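Local coordinates for protein Cel44C (PDB 2YKK) that probably cleaves internal beta-1,4 links in the glucan backbone of xyloglucan and related plant polysaccharides, as an endo-acting enzyme of glycoside hydrolase family 44, at residues A113-K118 and A129-R134; D282-P287 and M356-Y361; K445-V450 and I513-G518. The protein carries 2 engineered substitutions. All blocks are in the same frame, centred on the assembly; numbering follows the deposited sequence.

The three contacts follow one another along the chain without nesting and fall in different parts of the molecule. Contact 2 lies near the centre of the chain, joining two neighbouring strands, 280-285 and 353-359, of the closed eight-stranded parallel barrel. Contact 1, its centre about 28 Å from that of contact 2, belongs to the excursion after barrel strand 105-110, close to the calcium site. Contact 3 pairs strands 446-453 and 509-516 of the beta domain (C-terminal strands plus strand 8-22), about 31 Å from contact 2 between centres. Contacts 1 and 3 are about 56 Å apart between centres, on opposite sides of the chain's centre, so the barrel separates the calcium-bearing periphery from the beta domain.

Contact 1: residues A113-K118 and A129-R134; sequences AGYVAK and AAPSAR. Engineered in segment 129-134: Ala129 (natural residue Lys).
The methyl of Ala130 sits over the middle of the Tyr115 ring, its CB 3.4 Å from the ring centroid and 14° off the ring normal, a CH-pi contact with all six ring carbons within 3.9 Å of this CB. The tyrosine reaches this place because its CG is anti to its own carbonyl carbon (chi1 -59°), which swings the ring off strand 115-117 toward the facing loop. Beyond the ring, the hydroxyl Tyr115 OH lies 3.6 Å from Pro131 CD. The peptide bond before Pro131 is cis.

At the far end the contact turns polar. Lys118 N donates to Arg134 O over 2.9 Å in a nearly straight bond (166° at the hydrogen). The aliphatic part of Lys118 then runs past the neighbouring peptide, with CD 3.3 Å from Ala133 O, before a bend at the last torsion carries NZ to Asn136 OD1.

Behind this first shell the loop braces itself. Ser132 OG accepts from Arg134 N at 3.1 Å, closing an ST turn, and is also bonded to Glu128 O. The Arg134 guanidinium makes a salt bridge with Asp119 and bonds to the carbonyls of Gly122 and Ser123, tying the loop to the chain before it. Val116 and Gly114 pair with strand 135-139, and the Lys118 side chain lies about 7 Å from the calcium ion bound by Glu56, Asp151, Asp154 and Tyr156. The arrangement is that of a loop folded over the edge strand of a small three-stranded sheet, beside the calcium site of this family 44 domain.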
loop_
_atom_site.group_PDB
_atom_site.type_symbol
_atom_site.label_atom_id
_atom_site.label_comp_id
_atom_site.label_asym_id
_atom_site.label_seq_id
_atom_site.Cartn_x
_atom_site.Cartn_y
_atom_site.Cartn_z
ATOM N N ALA A 113 18.983 8.164 -3.287
ATOM C CA ALA A 113 20.163 7.239 -3.249
ATOM C C ALA A 113 21.396 7.943 -3.800
ATOM O O ALA A 113 22.528 7.534 -3.506
ATOM C CB ALA A 113 19.895 5.982 -4.046
ATOM N N GLY A 114 21.174 9.018 -4.546
ATOM C CA GLY A 114 22.231 9.997 -4.804
ATOM C C GLY A 114 22.397 10.414 -6.267
ATOM O O GLY A 114 22.995 11.463 -6.540
ATOM N N TYR A 115 21.935 9.562 -7.179
ATOM C CA TYR A 115 22.059 9.810 -8.616
ATOM C C TYR A 115 20.833 9.361 -9.385
ATOM O O TYR A 115 20.081 8.483 -8.927
ATOM C CB TYR A 115 23.261 9.040 -9.226
ATOM C CG TYR A 115 24.589 9.416 -8.563
ATOM C CD1 TYR A 115 24.998 8.752 -7.398
ATOM C CD2 TYR A 115 25.403 10.395 -9.112
ATOM C CE1 TYR A 115 26.216 9.101 -6.784
ATOM C CE2 TYR A 115 26.639 10.727 -8.506
ATOM C CZ TYR A 115 27.008 10.069 -7.352
ATOM O OH TYR A 115 28.227 10.344 -6.709
ATOM N N VAL A 116 20.673 9.914 -10.584
ATOM C CA VAL A 116 19.574 9.515 -11.439
ATOM C C VAL A 116 20.091 9.324 -12.858
ATOM O O VAL A 116 21.142 9.832 -13.224
ATOM C CB VAL A 116 18.364 10.533 -11.406
ATOM C CG1 VAL A 116 17.757 10.619 -9.987
ATOM C CG2 VAL A 116 18.858 11.927 -11.886
ATOM N N ALA A 117 19.338 8.566 -13.663
ATOM C CA ALA A 117 19.767 8.245 -15.028
ATOM C C ALA A 117 19.977 9.465 -15.913
ATOM O O ALA A 117 19.036 10.268 -16.140
ATOM C CB ALA A 117 18.727 7.269 -15.701
ATOM N N LYS A 118 21.163 9.562 -16.518
ATOM C CA LYS A 118 21.461 10.688 -17.414
ATOM C C LYS A 118 20.925 10.431 -18.834
ATOM O O LYS A 118 20.764 11.376 -19.614
ATOM C CB LYS A 118 22.992 10.899 -17.438
ATOM C CG LYS A 118 23.451 12.224 -18.150
ATOM C CD LYS A 118 24.926 12.558 -17.748
ATOM C CE LYS A 118 25.346 13.866 -18.421
ATOM N NZ LYS A 118 24.726 15.114 -17.789
ATOM N N ALA A 129 29.492 2.595 -12.650
ATOM C CA ALA A 129 28.761 3.044 -11.488
ATOM C C ALA A 129 28.958 4.537 -11.273
ATOM O O ALA A 129 29.972 5.109 -11.679
ATOM C CB ALA A 129 29.176 2.271 -10.239
ATOM N N ALA A 130 27.962 5.152 -10.647
ATOM C CA ALA A 130 27.988 6.584 -10.353
ATOM C C ALA A 130 29.108 6.920 -9.388
ATOM O O ALA A 130 29.384 6.146 -8.426
ATOM C CB ALA A 130 26.635 7.021 -9.734
ATOM N N PRO A 131 29.791 8.051 -9.619
ATOM C CA PRO A 131 29.612 9.022 -10.708
ATOM C C PRO A 131 30.250 8.546 -12.021
ATOM O O PRO A 131 31.366 7.978 -12.025
ATOM C CB PRO A 131 30.334 10.294 -10.173
ATOM C CG PRO A 131 31.406 9.747 -9.222
ATOM C CD PRO A 131 30.747 8.527 -8.576
ATOM N N SER A 132 29.548 8.791 -13.123
ATOM C CA SER A 132 30.057 8.520 -14.468
ATOM C C SER A 132 29.161 9.200 -15.475
ATOM O O SER A 132 28.131 9.767 -15.114
ATOM C CB SER A 132 30.064 7.003 -14.725
ATOM O OG SER A 132 28.792 6.518 -15.142
ATOM N N ALA A 133 29.520 9.063 -16.751
ATOM C CA ALA A 133 28.726 9.635 -17.816
ATOM C C ALA A 133 27.298 9.106 -17.901
ATOM O O ALA A 133 26.475 9.731 -18.585
ATOM C CB ALA A 133 29.444 9.432 -19.208
ATOM N N ARG A 134 26.998 8.021 -17.183
ATOM C CA ARG A 134 25.641 7.439 -17.228
ATOM C C ARG A 134 24.709 8.121 -16.198
ATOM O O ARG A 134 23.488 7.843 -16.196
ATOM C CB ARG A 134 25.652 5.944 -17.013
ATOM C CG ARG A 134 26.622 5.178 -17.984
ATOM C CD ARG A 134 26.297 5.431 -19.516
ATOM N NE ARG A 134 24.890 5.090 -19.794
ATOM C CZ ARG A 134 24.425 3.846 -19.870
ATOM N NH1 ARG A 134 25.243 2.818 -19.706
ATOM N NH2 ARG A 134 23.134 3.644 -20.084
#

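Contact 2: residues D282-P287 and M356-Y361; sequences DVHWYP and MTEYSY
Met356 and Trp285 meet where CE of the methionine comes 3.7 Å from Trp285 CB; a bend at chi3 (-71°) turns this methyl toward the indole, and the sulfur lies oblique to the five-membered ring in a Met-aromatic contact. A second apolar pair lies beyond it: Pro287 CG is over one face of the Tyr361 ring, 3.6 Å from its centroid.

The backbones beside these pairs run parallel. Thr357 N donates to Val283 O at 2.9 Å, and Trp285 N to Glu358 O at 3.0 Å. Strands 280-285 and 353-359 are neighbours in the eight-stranded beta/alpha (TIM) barrel, and this is their C-terminal end, where such barrels carry their active sites; a bound bis-tris molecule lies about 3 Å from the Glu358 side chain.

On the sheet face of His284 and Glu358, CG of the glutamate stands 3.6 Å from the imidazole centroid, and the carboxylate stacks on the ring with planes 20° apart. Tyr286 OH donates to Glu358 OE1 at 2.7 Å on its anti side, somewhat out of the carboxylate plane, while OE2 makes a salt bridge with Arg44 and His284 ND1 is hydrogen-bonded to Glu187 OE2. A water bridges Trp285 NE1, as its acceptor, and Tyr361 OH. At the other polar end, earlier along both strands, Thr357 OG1 donates to Asp282 OD1, though the modelled 2.5 Å is too short to be taken literally.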
loop_
_atom_site.group_PDB
_atom_site.type_symbol
_atom_site.label_atom_id
_atom_site.label_comp_id
_atom_site.label_asym_id
_atom_site.label_seq_id
_atom_site.Cartn_x
_atom_site.Cartn_y
_atom_site.Cartn_z
ATOM N N ASP A 282 6.105 4.381 6.418
ATOM C CA ASP A 282 5.763 3.744 5.131
ATOM C C ASP A 282 6.562 2.444 5.080
ATOM O O ASP A 282 7.811 2.474 5.128
ATOM C CB ASP A 282 6.214 4.742 4.029
ATOM C CG ASP A 282 6.027 4.257 2.568
ATOM O OD1 ASP A 282 6.033 3.016 2.332
ATOM O OD2 ASP A 282 5.928 5.128 1.643
ATOM N N VAL A 283 5.853 1.319 5.006
ATOM C CA VAL A 283 6.490 0.000 4.838
ATOM C C VAL A 283 5.916 -0.749 3.639
ATOM O O VAL A 283 4.770 -0.492 3.188
ATOM C CB VAL A 283 6.334 -0.906 6.101
ATOM C CG1 VAL A 283 7.024 -0.248 7.302
ATOM C CG2 VAL A 283 4.871 -1.200 6.416
ATOM N N HIS A 284 6.699 -1.725 3.157
ATOM C CA HIS A 284 6.212 -2.755 2.210
ATOM C C HIS A 284 6.105 -4.064 2.975
ATOM O O HIS A 284 6.890 -4.319 3.882
ATOM C CB HIS A 284 7.194 -2.906 1.039
ATOM C CG HIS A 284 7.339 -1.628 0.258
ATOM N ND1 HIS A 284 8.310 -1.420 -0.716
ATOM C CD2 HIS A 284 6.591 -0.505 0.299
ATOM C CE1 HIS A 284 8.134 -0.210 -1.240
ATOM N NE2 HIS A 284 7.085 0.353 -0.649
ATOM N N TRP A 285 5.091 -4.854 2.625
ATOM C CA TRP A 285 4.804 -6.119 3.338
ATOM C C TRP A 285 4.422 -7.167 2.316
ATOM O O TRP A 285 3.263 -7.217 1.863
ATOM C CB TRP A 285 3.653 -5.908 4.328
ATOM C CG TRP A 285 3.241 -7.170 5.112
ATOM C CD1 TRP A 285 2.117 -7.929 4.913
ATOM C CD2 TRP A 285 3.948 -7.771 6.201
ATOM N NE1 TRP A 285 2.082 -8.976 5.819
ATOM C CE2 TRP A 285 3.183 -8.897 6.630
ATOM C CE3 TRP A 285 5.145 -7.457 6.893
ATOM C CZ2 TRP A 285 3.572 -9.698 7.697
ATOM C CZ3 TRP A 285 5.539 -8.291 7.944
ATOM C CH2 TRP A 285 4.751 -9.398 8.328
ATOM N N TYR A 286 5.376 -8.022 1.947
ATOM C CA TYR A 286 5.083 -9.162 1.079
ATOM C C TYR A 286 5.202 -10.357 2.008
ATOM O O TYR A 286 6.277 -10.626 2.533
ATOM C CB TYR A 286 6.143 -9.271 -0.014
ATOM C CG TYR A 286 6.023 -8.139 -1.020
ATOM C CD1 TYR A 286 5.043 -8.199 -2.023
ATOM C CD2 TYR A 286 6.945 -7.076 -1.023
ATOM C CE1 TYR A 286 4.928 -7.210 -2.996
ATOM C CE2 TYR A 286 6.821 -6.031 -2.001
ATOM C CZ TYR A 286 5.832 -6.147 -3.005
ATOM O OH TYR A 286 5.742 -5.187 -3.988
ATOM N N PRO A 287 4.081 -11.021 2.278
ATOM C CA PRO A 287 4.060 -12.144 3.233
ATOM C C PRO A 287 5.170 -13.162 2.950
ATOM O O PRO A 287 5.418 -13.525 1.776
ATOM C CB PRO A 287 2.686 -12.786 2.966
ATOM C CG PRO A 287 1.807 -11.535 2.608
ATOM C CD PRO A 287 2.749 -10.699 1.751
ATOM N N MET A 356 1.000 1.046 4.088
ATOM C CA MET A 356 1.603 -0.150 3.515
ATOM C C MET A 356 1.637 0.012 1.987
ATOM O O MET A 356 0.654 -0.319 1.317
ATOM C CB MET A 356 0.719 -1.357 3.894
ATOM C CG MET A 356 1.307 -2.693 3.416
ATOM S SD MET A 356 0.297 -4.122 3.969
ATOM C CE MET A 356 0.668 -4.094 5.692
ATOM N N THR A 357 2.711 0.594 1.446
ATOM C CA THR A 357 2.672 1.128 0.075
ATOM C C THR A 357 3.020 0.117 -0.994
ATOM O O THR A 357 2.957 0.445 -2.182
ATOM C CB THR A 357 3.575 2.378 -0.078
ATOM O OG1 THR A 357 4.906 2.051 0.323
ATOM C CG2 THR A 357 3.020 3.525 0.829
ATOM N N GLU A 358 3.403 -1.091 -0.585
ATOM C CA GLU A 358 3.358 -2.252 -1.496
ATOM C C GLU A 358 2.995 -3.436 -0.669
ATOM O O GLU A 358 3.524 -3.567 0.429
ATOM C CB GLU A 358 4.724 -2.588 -2.094
ATOM C CG GLU A 358 5.176 -1.506 -3.114
ATOM C CD GLU A 358 6.594 -1.753 -3.682
ATOM O OE1 GLU A 358 7.075 -2.902 -3.635
ATOM O OE2 GLU A 358 7.221 -0.790 -4.204
ATOM N N TYR A 359 2.166 -4.305 -1.235
ATOM C CA TYR A 359 1.888 -5.634 -0.668
ATOM C C TYR A 359 1.206 -6.498 -1.726
ATOM O O TYR A 359 0.634 -5.980 -2.706
ATOM C CB TYR A 359 1.000 -5.556 0.592
ATOM C CG TYR A 359 -0.429 -5.147 0.345
ATOM C CD1 TYR A 359 -0.769 -3.794 0.169
ATOM C CD2 TYR A 359 -1.461 -6.101 0.361
ATOM C CE1 TYR A 359 -2.096 -3.434 -0.059
ATOM C CE2 TYR A 359 -2.785 -5.716 0.180
ATOM C CZ TYR A 359 -3.088 -4.405 -0.063
ATOM O OH TYR A 359 -4.410 -3.998 -0.213
ATOM N N SER A 360 1.253 -7.809 -1.516
ATOM C CA SER A 360 0.489 -8.728 -2.366
ATOM C C SER A 360 0.445 -10.035 -1.615
ATOM O O SER A 360 1.455 -10.403 -0.979
ATOM C CB SER A 360 1.249 -8.997 -3.670
ATOM O OG SER A 360 0.600 -10.076 -4.370
ATOM N N TYR A 361 -0.673 -10.744 -1.736
ATOM C CA TYR A 361 -0.835 -12.094 -1.142
ATOM C C TYR A 361 -0.712 -13.188 -2.209
ATOM O O TYR A 361 -0.927 -14.350 -1.902
ATOM C CB TYR A 361 -2.160 -12.191 -0.346
ATOM C CG TYR A 361 -1.954 -11.509 0.969
ATOM C CD1 TYR A 361 -1.782 -10.126 1.031
ATOM C CD2 TYR A 361 -1.836 -12.275 2.157
ATOM C CE1 TYR A 361 -1.496 -9.486 2.272
ATOM C CE2 TYR A 361 -1.576 -11.664 3.402
ATOM C CZ TYR A 361 -1.397 -10.266 3.450
ATOM O OH TYR A 361 -1.107 -9.663 4.666
HETATM O O HOH W 1 0.047 -11.308 6.542
#

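Contact 3: residues K445-V450 and I513-G518; sequences KELHLV and IVLTTG
Lys445 O takes three donors: Thr517 N at 3.1 Å, water 2 at 2.7 Å and, weakly, Thr517 OG1. The hydroxyl is placed there by chi1 of 57°, which sets Thr517 OG1 between its own backbone N and carbonyl carbon, so that it looks back across the contact. The same water reaches Thr516 OG1, and this oxygen also accepts from Gly518 N at 3.0 Å, forming an ST turn just as the strand ends; the positive phi of Gly518 suits glycine.

From here strands 446-450 and 513-516 run antiparallel, 161° between their directions. Leu447 with Leu515 and Leu449 with Ile513 are hydrogen-bonded pairs, and Ile513 N gives Leu449 O the shortest of the backbone bonds, 2.7 Å. These four residues share one face, where Leu515 CD1 touches both Leu447 CD2 and Leu449 CD1, at 4.0 Å each. Leu466 and Phe464 of strand 460-467 cover this face, as expected of a beta-sandwich interior.

The other face carries Glu446, His448, Val514 and Thr516. Val514 CG1 packs diagonally against Glu446 CG at 3.8 Å, and its CG2 lies alongside the imidazole of His448, the two side chains pointing the same way; Tyr411 and Trp478 also touch Val514. With an alanine here both branches are gone, and the Glu446 chain would probably lose its apolar support and a gap open beside His448, Tyr411 and Trp478.

The regular backbone bonds thus fix the register of the two strands, the leucine and isoleucine face is buried against strand 460-467, and hydration is met at the strand end, where a water and the two threonines gather round Lys445 O.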
loop_
_atom_site.group_PDB
_atom_site.type_symbol
_atom_site.label_atom_id
_atom_site.label_comp_id
_atom_site.label_asym_id
_atom_site.label_seq_id
_atom_site.Cartn_x
_atom_site.Cartn_y
_atom_site.Cartn_z
ATOM N N LYS A 445 -29.890 3.437 8.524
ATOM C CA LYS A 445 -30.733 2.989 7.392
ATOM C C LYS A 445 -30.070 1.951 6.477
ATOM O O LYS A 445 -30.787 1.210 5.816
ATOM C CB LYS A 445 -31.184 4.168 6.513
ATOM C CG LYS A 445 -31.958 5.288 7.252
ATOM C CD LYS A 445 -32.354 6.405 6.280
ATOM C CE LYS A 445 -33.373 5.906 5.261
ATOM N NZ LYS A 445 -34.052 7.033 4.548
ATOM N N GLU A 446 -28.739 1.910 6.404
ATOM C CA GLU A 446 -28.073 0.981 5.466
ATOM C C GLU A 446 -26.850 0.375 6.162
ATOM O O GLU A 446 -26.110 1.081 6.834
ATOM C CB GLU A 446 -27.702 1.737 4.185
ATOM C CG GLU A 446 -27.038 0.920 3.111
ATOM C CD GLU A 446 -26.706 1.739 1.844
ATOM O OE1 GLU A 446 -27.640 2.019 1.048
ATOM O OE2 GLU A 446 -25.526 2.117 1.632
ATOM N N LEU A 447 -26.676 -0.938 6.061
ATOM C CA LEU A 447 -25.557 -1.574 6.749
ATOM C C LEU A 447 -24.854 -2.424 5.738
ATOM O O LEU A 447 -25.527 -3.152 5.028
ATOM C CB LEU A 447 -26.067 -2.431 7.912
ATOM C CG LEU A 447 -25.089 -3.405 8.590
ATOM C CD1 LEU A 447 -23.864 -2.699 9.256
ATOM C CD2 LEU A 447 -25.856 -4.183 9.657
ATOM N N HIS A 448 -23.516 -2.358 5.692
ATOM C CA HIS A 448 -22.706 -3.163 4.757
ATOM C C HIS A 448 -21.950 -4.246 5.484
ATOM O O HIS A 448 -21.279 -3.976 6.502
ATOM C CB HIS A 448 -21.694 -2.247 4.081
ATOM C CG HIS A 448 -22.314 -1.339 3.068
ATOM N ND1 HIS A 448 -22.949 -0.153 3.402
ATOM C CD2 HIS A 448 -22.481 -1.508 1.740
ATOM C CE1 HIS A 448 -23.471 0.376 2.302
ATOM N NE2 HIS A 448 -23.185 -0.420 1.283
ATOM N N LEU A 449 -21.999 -5.465 4.937
ATOM C CA LEU A 449 -21.294 -6.600 5.551
ATOM C C LEU A 449 -20.525 -7.303 4.450
ATOM O O LEU A 449 -21.137 -7.662 3.415
ATOM C CB LEU A 449 -22.285 -7.629 6.085
ATOM C CG LEU A 449 -23.334 -7.145 7.087
ATOM C CD1 LEU A 449 -24.217 -8.326 7.526
ATOM C CD2 LEU A 449 -22.689 -6.524 8.321
ATOM N N VAL A 450 -19.239 -7.507 4.638
ATOM C CA VAL A 450 -18.473 -8.355 3.689
ATOM C C VAL A 450 -18.135 -9.618 4.479
ATOM O O VAL A 450 -17.519 -9.530 5.536
ATOM C CB VAL A 450 -17.230 -7.624 3.176
ATOM C CG1 VAL A 450 -16.239 -8.653 2.538
ATOM C CG2 VAL A 450 -17.643 -6.545 2.164
ATOM N N ILE A 513 -23.065 -7.954 1.509
ATOM C CA ILE A 513 -24.502 -7.909 1.831
ATOM C C ILE A 513 -24.857 -6.474 2.217
ATOM O O ILE A 513 -24.157 -5.890 3.035
ATOM C CB ILE A 513 -24.821 -8.845 3.031
ATOM C CG1 ILE A 513 -24.368 -10.282 2.698
ATOM C CG2 ILE A 513 -26.332 -8.726 3.449
ATOM C CD1 ILE A 513 -24.516 -11.297 3.860
ATOM N N VAL A 514 -25.897 -5.912 1.606
ATOM C CA VAL A 514 -26.319 -4.541 1.913
ATOM C C VAL A 514 -27.712 -4.637 2.479
ATOM O O VAL A 514 -28.618 -5.044 1.762
ATOM C CB VAL A 514 -26.286 -3.629 0.666
ATOM C CG1 VAL A 514 -26.707 -2.177 1.001
ATOM C CG2 VAL A 514 -24.856 -3.675 0.035
ATOM N N LEU A 515 -27.864 -4.255 3.746
ATOM C CA LEU A 515 -29.160 -4.358 4.476
ATOM C C LEU A 515 -29.785 -2.982 4.552
ATOM O O LEU A 515 -29.084 -1.978 4.678
ATOM C CB LEU A 515 -28.967 -4.898 5.875
ATOM C CG LEU A 515 -28.333 -6.296 5.823
ATOM C CD1 LEU A 515 -27.775 -6.645 7.133
ATOM C CD2 LEU A 515 -29.311 -7.404 5.403
ATOM N N THR A 516 -31.109 -2.929 4.471
ATOM C CA THR A 516 -31.771 -1.631 4.476
ATOM C C THR A 516 -32.960 -1.718 5.442
ATOM O O THR A 516 -33.507 -2.798 5.644
ATOM C CB THR A 516 -32.238 -1.186 3.069
ATOM O OG1 THR A 516 -32.955 0.058 3.202
ATOM C CG2 THR A 516 -33.218 -2.200 2.494
ATOM N N THR A 517 -33.288 -0.579 6.056
ATOM C CA THR A 517 -34.505 -0.409 6.857
ATOM C C THR A 517 -35.729 0.008 6.030
ATOM O O THR A 517 -36.852 0.116 6.575
ATOM C CB THR A 517 -34.265 0.664 7.942
ATOM O OG1 THR A 517 -33.870 1.879 7.300
ATOM C CG2 THR A 517 -33.183 0.223 8.898
ATOM N N GLY A 518 -35.535 0.264 4.739
ATOM C CA GLY A 518 -36.650 0.536 3.800
ATOM C C GLY A 518 -36.762 1.981 3.366
ATOM O O GLY A 518 -36.536 2.315 2.192
HETATM O O HOH W 2 -31.367 2.198 3.367
#